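Local coordinates for protein glyoxylate reductase (Paecilomyces sp. J18, PDB 3WNV) that probably reduces glyoxylate to glycolate with a nicotinamide cofactor, as a fungal member of the D-isomer specific 2-hydroxyacid dehydrogenases, at residues 128-131 with 132-136; 197-201 with 202-206; 306-309 with 310-313. One frame throughout, in Å; residues are numbered along the deposited sequence.

Contact 1 (128-131 with 132-136)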
loop_
_atom_site.group_PDB
_atom_site.type_symbol
_atom_site.label_atom_id
_atom_site.label_comp_id
_atom_site.label_asym_id
_atom_site.label_seq_id
_atom_site.Cartn_x
_atom_site.Cartn_y
_atom_site.Cartn_z
ATOM N N ARG A 128 22.710 -1.364 6.443
ATOM C CA ARG A 128 23.561 -1.052 7.595
ATOM C C ARG A 128 23.195 -1.880 8.828
ATOM O O ARG A 128 23.858 -1.747 9.885
ATOM C CB ARG A 128 23.466 0.459 7.977
ATOM C CG ARG A 128 23.855 1.454 6.864
ATOM C CD ARG A 128 25.266 1.139 6.384
ATOM N NE ARG A 128 25.782 2.199 5.500
ATOM C CZ ARG A 128 26.610 3.173 5.889
ATOM N NH1 ARG A 128 27.049 3.238 7.142
ATOM N NH2 ARG A 128 27.005 4.090 5.004
ATOM N N GLN A 129 22.141 -2.701 8.712
ATOM C CA GLN A 129 21.504 -3.371 9.886
ATOM C C GLN A 129 21.396 -2.371 11.044
ATOM O O GLN A 129 21.860 -2.598 12.193
ATOM C CB GLN A 129 22.245 -4.676 10.265
ATOM C CG GLN A 129 22.431 -5.557 9.028
ATOM C CD GLN A 129 23.033 -6.911 9.292
ATOM O OE1 GLN A 129 23.427 -7.220 10.417
ATOM N NE2 GLN A 129 23.086 -7.754 8.251
ATOM N N ALA A 130 20.754 -1.256 10.729
ATOM C CA ALA A 130 20.851 -0.054 11.551
ATOM C C ALA A 130 20.155 -0.143 12.898
ATOM O O ALA A 130 20.374 0.709 13.756
ATOM C CB ALA A 130 20.328 1.169 10.778
ATOM N N TYR A 131 19.287 -1.131 13.088
ATOM C CA TYR A 131 18.652 -1.281 14.401
ATOM C C TYR A 131 19.693 -1.532 15.488
ATOM O O TYR A 131 19.529 -1.120 16.631
ATOM C CB TYR A 131 17.545 -2.373 14.377
ATOM C CG TYR A 131 16.803 -2.478 15.705
ATOM C CD1 TYR A 131 15.935 -1.470 16.122
ATOM C CD2 TYR A 131 16.995 -3.574 16.544
ATOM C CE1 TYR A 131 15.250 -1.557 17.368
ATOM C CE2 TYR A 131 16.334 -3.676 17.785
ATOM C CZ TYR A 131 15.451 -2.661 18.172
ATOM O OH TYR A 131 14.785 -2.759 19.376
ATOM N N VAL A 132 20.778 -2.215 15.147
ATOM C CA VAL A 132 21.845 -2.416 16.123
ATOM C C VAL A 132 22.491 -1.101 16.606
ATOM O O VAL A 132 22.508 -0.855 17.801
ATOM C CB VAL A 132 22.874 -3.479 15.660
ATOM C CG1 VAL A 132 23.955 -3.675 16.700
ATOM C CG2 VAL A 132 22.131 -4.788 15.415
ATOM N N PRO A 133 23.031 -0.264 15.690
ATOM C CA PRO A 133 23.611 1.001 16.184
ATOM C C PRO A 133 22.584 2.004 16.739
ATOM O O PRO A 133 22.931 2.725 17.668
ATOM C CB PRO A 133 24.339 1.570 14.942
ATOM C CG PRO A 133 23.684 0.905 13.765
ATOM C CD PRO A 133 23.373 -0.497 14.271
ATOM N N ILE A 134 21.344 1.997 16.245
ATOM C CA ILE A 134 20.298 2.868 16.776
ATOM C C ILE A 134 20.065 2.534 18.241
ATOM O O ILE A 134 19.961 3.416 19.084
ATOM C CB ILE A 134 18.991 2.698 16.006
ATOM C CG1 ILE A 134 19.116 3.369 14.636
ATOM C CG2 ILE A 134 17.797 3.294 16.792
ATOM C CD1 ILE A 134 18.045 3.024 13.676
ATOM N N THR A 135 19.979 1.246 18.536
ATOM C CA THR A 135 19.767 0.781 19.915
ATOM C C THR A 135 20.992 0.991 20.804
ATOM O O THR A 135 20.878 1.479 21.939
ATOM C CB THR A 135 19.326 -0.693 19.904
ATOM O OG1 THR A 135 18.070 -0.779 19.214
ATOM C CG2 THR A 135 19.145 -1.208 21.322
ATOM N N ALA A 136 22.172 0.668 20.287
ATOM C CA ALA A 136 23.420 0.791 21.030
ATOM C C ALA A 136 23.712 2.206 21.510
ATOM O O ALA A 136 24.091 2.394 22.656
ATOM C CB ALA A 136 24.565 0.285 20.214
#

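Contact 2 (197-201 with 202-206)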
loop_
_atom_site.group_PDB
_atom_site.type_symbol
_atom_site.label_atom_id
_atom_site.label_comp_id
_atom_site.label_asym_id
_atom_site.label_seq_id
_atom_site.Cartn_x
_atom_site.Cartn_y
_atom_site.Cartn_z
ATOM N N LYS A 197 15.941 -1.441 -16.696
ATOM C CA LYS A 197 16.075 -2.590 -17.588
ATOM C C LYS A 197 15.081 -3.742 -17.308
ATOM O O LYS A 197 14.998 -4.281 -16.198
ATOM C CB LYS A 197 17.492 -3.116 -17.445
ATOM C CG LYS A 197 17.819 -4.296 -18.300
ATOM C CD LYS A 197 19.337 -4.393 -18.445
ATOM C CE LYS A 197 19.730 -5.369 -19.532
ATOM N NZ LYS A 197 20.074 -6.702 -18.962
ATOM N N TYR A 198 14.309 -4.111 -18.313
ATOM C CA TYR A 198 13.302 -5.168 -18.141
ATOM C C TYR A 198 13.951 -6.537 -18.095
ATOM O O TYR A 198 14.813 -6.833 -18.917
ATOM C CB TYR A 198 12.349 -5.145 -19.323
ATOM C CG TYR A 198 11.272 -6.191 -19.227
ATOM C CD1 TYR A 198 10.183 -5.988 -18.410
ATOM C CD2 TYR A 198 11.353 -7.375 -19.947
ATOM C CE1 TYR A 198 9.185 -6.925 -18.317
ATOM C CE2 TYR A 198 10.345 -8.331 -19.858
ATOM C CZ TYR A 198 9.269 -8.091 -19.026
ATOM O OH TYR A 198 8.228 -8.998 -18.902
ATOM N N VAL A 199 13.530 -7.377 -17.147
ATOM C CA VAL A 199 14.033 -8.750 -17.020
ATOM C C VAL A 199 12.890 -9.721 -16.681
ATOM O O VAL A 199 11.795 -9.306 -16.285
ATOM C CB VAL A 199 15.138 -8.862 -15.929
ATOM C CG1 VAL A 199 16.343 -8.023 -16.292
ATOM C CG2 VAL A 199 14.616 -8.493 -14.550
ATOM N N SER A 200 13.134 -11.014 -16.851
ATOM C CA SER A 200 12.100 -12.003 -16.568
ATOM C C SER A 200 12.003 -12.134 -15.060
ATOM O O SER A 200 12.850 -11.613 -14.347
ATOM C CB SER A 200 12.452 -13.347 -17.187
ATOM O OG SER A 200 13.619 -13.880 -16.578
ATOM N N PHE A 201 10.939 -12.775 -14.574
ATOM C CA PHE A 201 10.780 -12.994 -13.127
ATOM C C PHE A 201 12.001 -13.745 -12.570
ATOM O O PHE A 201 12.605 -13.324 -11.593
ATOM C CB PHE A 201 9.444 -13.729 -12.869
ATOM C CG PHE A 201 9.080 -13.897 -11.400
ATOM C CD1 PHE A 201 8.483 -12.873 -10.687
ATOM C CD2 PHE A 201 9.281 -15.115 -10.754
ATOM C CE1 PHE A 201 8.118 -13.039 -9.312
ATOM C CE2 PHE A 201 8.928 -15.294 -9.392
ATOM C CZ PHE A 201 8.342 -14.235 -8.673
ATOM N N ASP A 202 12.364 -14.874 -13.179
ATOM C CA ASP A 202 13.505 -15.640 -12.691
ATOM C C ASP A 202 14.808 -14.830 -12.717
ATOM O O ASP A 202 15.634 -14.942 -11.811
ATOM C CB ASP A 202 13.662 -16.939 -13.489
ATOM C CG ASP A 202 12.654 -18.015 -13.084
ATOM O OD1 ASP A 202 11.997 -17.868 -12.038
ATOM O OD2 ASP A 202 12.532 -19.025 -13.821
ATOM N N GLU A 203 14.978 -13.976 -13.720
ATOM C CA GLU A 203 16.183 -13.152 -13.810
ATOM C C GLU A 203 16.194 -12.068 -12.744
ATOM O O GLU A 203 17.270 -11.673 -12.241
ATOM C CB GLU A 203 16.300 -12.504 -15.203
ATOM C CG GLU A 203 16.791 -13.405 -16.314
ATOM C CD GLU A 203 16.606 -12.775 -17.711
ATOM O OE1 GLU A 203 15.652 -11.965 -17.913
ATOM O OE2 GLU A 203 17.420 -13.102 -18.613
ATOM N N LEU A 204 15.007 -11.593 -12.360
ATOM C CA LEU A 204 14.881 -10.569 -11.331
ATOM C C LEU A 204 15.325 -11.165 -9.989
ATOM O O LEU A 204 16.033 -10.519 -9.207
ATOM C CB LEU A 204 13.443 -10.053 -11.225
ATOM C CG LEU A 204 13.245 -8.855 -10.295
ATOM C CD1 LEU A 204 13.840 -7.613 -10.923
ATOM C CD2 LEU A 204 11.736 -8.632 -10.026
ATOM N N LEU A 205 14.943 -12.418 -9.760
ATOM C CA LEU A 205 15.291 -13.084 -8.515
ATOM C C LEU A 205 16.796 -13.326 -8.493
ATOM O O LEU A 205 17.441 -13.127 -7.470
ATOM C CB LEU A 205 14.553 -14.421 -8.398
ATOM C CG LEU A 205 13.035 -14.333 -8.196
ATOM C CD1 LEU A 205 12.377 -15.675 -8.455
ATOM C CD2 LEU A 205 12.682 -13.797 -6.783
ATOM N N ALA A 206 17.354 -13.726 -9.630
ATOM C CA ALA A 206 18.777 -14.069 -9.710
ATOM C C ALA A 206 19.702 -12.880 -9.579
ATOM O O ALA A 206 20.775 -12.985 -8.999
ATOM C CB ALA A 206 19.073 -14.785 -11.017
#

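Contact 3 (306-309 with 310-313)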
loop_
_atom_site.group_PDB
_atom_site.type_symbol
_atom_site.label_atom_id
_atom_site.label_comp_id
_atom_site.label_asym_id
_atom_site.label_seq_id
_atom_site.Cartn_x
_atom_site.Cartn_y
_atom_site.Cartn_z
ATOM N N LEU A 306 -7.713 14.277 -2.887
ATOM C CA LEU A 306 -7.966 13.506 -4.105
ATOM C C LEU A 306 -9.269 12.718 -4.019
ATOM O O LEU A 306 -10.044 12.693 -4.965
ATOM C CB LEU A 306 -6.781 12.563 -4.424
ATOM C CG LEU A 306 -6.887 11.739 -5.722
ATOM C CD1 LEU A 306 -7.152 12.615 -6.959
ATOM C CD2 LEU A 306 -5.601 10.965 -5.855
ATOM N N VAL A 307 -9.540 12.097 -2.875
ATOM C CA VAL A 307 -10.809 11.402 -2.700
ATOM C C VAL A 307 -11.983 12.372 -2.775
ATOM O O VAL A 307 -13.013 12.083 -3.405
ATOM C CB VAL A 307 -10.845 10.645 -1.346
ATOM C CG1 VAL A 307 -12.111 9.777 -1.251
ATOM C CG2 VAL A 307 -9.609 9.757 -1.218
ATOM N N LEU A 308 -11.828 13.552 -2.163
ATOM C CA LEU A 308 -12.938 14.482 -2.083
ATOM C C LEU A 308 -13.176 15.104 -3.454
ATOM O O LEU A 308 -14.303 15.427 -3.793
ATOM C CB LEU A 308 -12.714 15.523 -0.978
ATOM C CG LEU A 308 -12.838 14.895 0.430
ATOM C CD1 LEU A 308 -12.223 15.807 1.500
ATOM C CD2 LEU A 308 -14.292 14.573 0.784
ATOM N N ASN A 309 -12.105 15.265 -4.239
ATOM C CA ASN A 309 -12.254 15.760 -5.605
ATOM C C ASN A 309 -12.932 14.745 -6.524
ATOM O O ASN A 309 -13.713 15.124 -7.398
ATOM C CB ASN A 309 -10.899 16.225 -6.161
ATOM C CG ASN A 309 -10.496 17.582 -5.618
ATOM O OD1 ASN A 309 -11.348 18.410 -5.359
ATOM N ND2 ASN A 309 -9.198 17.799 -5.413
ATOM N N ASN A 310 -12.605 13.464 -6.343
ATOM C CA ASN A 310 -13.357 12.396 -6.995
ATOM C C ASN A 310 -14.837 12.448 -6.631
ATOM O O ASN A 310 -15.680 12.386 -7.501
ATOM C CB ASN A 310 -12.804 11.027 -6.619
ATOM C CG ASN A 310 -11.698 10.584 -7.536
ATOM O OD1 ASN A 310 -11.963 10.139 -8.669
ATOM N ND2 ASN A 310 -10.449 10.693 -7.070
ATOM N N LEU A 311 -15.146 12.550 -5.338
ATOM C CA LEU A 311 -16.534 12.694 -4.903
ATOM C C LEU A 311 -17.273 13.857 -5.544
ATOM O O LEU A 311 -18.409 13.732 -5.996
ATOM C CB LEU A 311 -16.590 12.860 -3.388
ATOM C CG LEU A 311 -16.416 11.566 -2.646
ATOM C CD1 LEU A 311 -16.042 11.813 -1.182
ATOM C CD2 LEU A 311 -17.697 10.778 -2.778
ATOM N N ARG A 312 -16.641 15.012 -5.551
ATOM C CA ARG A 312 -17.266 16.199 -6.098
ATOM C C ARG A 312 -17.514 16.024 -7.598
ATOM O O ARG A 312 -18.589 16.375 -8.108
ATOM C CB ARG A 312 -16.394 17.432 -5.815
ATOM C CG ARG A 312 -16.960 18.698 -6.432
ATOM C CD ARG A 312 -16.072 19.886 -6.111
ATOM N NE ARG A 312 -16.178 20.292 -4.707
ATOM C CZ ARG A 312 -17.151 21.083 -4.244
ATOM N NH1 ARG A 312 -18.088 21.519 -5.074
ATOM N NH2 ARG A 312 -17.198 21.436 -2.960
ATOM N N SER A 313 -16.545 15.440 -8.291
ATOM C CA SER A 313 -16.703 15.172 -9.722
ATOM C C SER A 313 -17.852 14.199 -9.959
ATOM O O SER A 313 -18.651 14.367 -10.884
ATOM C CB SER A 313 -15.408 14.576 -10.277
ATOM O OG SER A 313 -15.486 14.445 -11.689
HETATM O O HOH W 1 -13.824 18.650 -3.039
#

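Contact 1 (128-131 with 132-136)
Thr135 returns to the backbone of Tyr131 twice, a small example of how a helix's first turn can be tied by side chain and main chain together. The hydroxyl OG1 of Thr135 donates to Tyr131 O at 3.0 Å, and the amide N of Thr135 reaches the same oxygen at 3.1 Å. The two donors come from opposite faces of the carbonyl plane, the hydroxyl tilted 20° from it and the amide farther out. With OG1 beside its own backbone N (chi1 -63°), the hydroxyl is set back along the helix toward that carbonyl. Two further amides hold the entry to the helix. Ile134 N bonds to Ala130 O at 3.0 Å, and Val132 N meets Gln129 O at 3.2 Å. Gln129, with positive phi, ends the preceding helix in a Schellman motif, and its carbonyl, by accepting from Val132 N, ties that ending to the next helix.

Beyond these bonds, Thr135 OG1 lies over one face of the Tyr131 ring, 3.3 Å above its plane and displaced toward the rim. Pro133 sets CD against Gln129 O and CG against Ala130 O, each at 3.3 Å. With an alanine here, CG and CD of the ring would be gone, which is likely to open a gap beside both carbonyls and free the turn to flex. The proline ring also touches Thr146, whereas Gln129 packs on Thr147 and Arg285. Last, CD1 of Ile134 meets CB of Ala130 at 4.1 Å. The contact thus joins the end of helix 112-127 to the start of helix 131-138 at the surface, and its chemistry implies a turn held chiefly by main-chain carbonyls, with the threonine hydroxyl adding a second grip on one of them.

Contact 2 (197-201 with 202-206)
Ser200 and Glu203 form a capping box, a reciprocal exchange in which each residue's side chain takes the other's backbone N-H. Glu203 OE1 accepts from Ser200 N at 2.9 Å through its anti lone pair, in an almost straight bond of 175°. In return, Ser200 OG accepts from Glu203 N at 3.2 Å; with OG between the backbone N and the carbonyl carbon (chi1 65°), it faces the first turn as the N-cap. A weak bond from Ser200 OG to the same OE1 adds a side-chain link between the two residues.

The main chain carries the helix onward, Leu204 N bonding to Ser200 O and Leu205 N to Phe201 O.

Apolar contacts lie at two places. Val199 CG2 meets Leu204 CD1 at 3.8 Å, their side chains crossing at about a right angle. CD1 of Leu205 approaches CE2 of Phe201 at 3.6 Å, coming obliquely to the ring.

Asp202 OD1 forms a salt bridge with Lys232 of helix 227-232, and Phe201 and Leu205 both pack on Glu229 of that helix. The capped turn leads from strand 197-198, an outermost strand of the Rossmann-type parallel sheet, into helix 201-207, whose Leu204 rests on Ile181 of strand 179-183 and Phe211 of strand 210-213.

Contact 3 (306-309 with 310-313)
Asn310 folds its side chain back on Leu306 and illustrates how an amide can share a carbonyl already used by the helix. Its CB lies 3.4 Å from Val307 O, and CG comes next, 3.7 Å from Leu306 O. A chi1 of -88° and a chi2 of -78° turn ND2 back toward that carbonyl, where it donates to Leu306 O at 2.9 Å, from 48° above the carbonyl plane, and lies 3.8 Å from Leu306 CD1. The backbone N of Asn310 bonds to the same oxygen from the opposite face, so two donors of one residue grip it. OD1 accepts from Leu321 N, while ND2 has a second partner in Thr322 OG1; these bonds fix the rotation of the buried amide.

Leu311 CD1 touches Leu308 CD2 at 3.8 Å. A water in the plane of the Arg312 guanidinium, at its edge, bonds weakly to Arg312 NE, Leu308 O and Asn309 OD1, while NH1 forms a salt bridge with Glu316.

Helix 297-317 is applied to the five-stranded parallel sheet: Val307 and Leu311 pack on Tyr55 of strand 51-57 and Cys83 of strand 81-85. Leu308 reaches Trp19 of helix 16-21, and Asn310 ties the helix to the chain that follows it.

All three contacts are local, but their chemistry varies with place. Contact 1 is a surface turn between two helices, contact 2 is partly buried where a strand enters a helix, and contact 3 runs along one long helix and is largely buried against the other sheet. Contacts 1 and 2 both belong to the NAD-binding part of the sequence, their centres 31 Å apart; contact 3 lies across the chain's centre from both. No element is shared among them. A hydroxyl donates to a carbonyl in contact 1, a carboxylate and a hydroxyl cap backbone N-H groups in contact 2, and a buried carboxamide binds a carbonyl in contact 3.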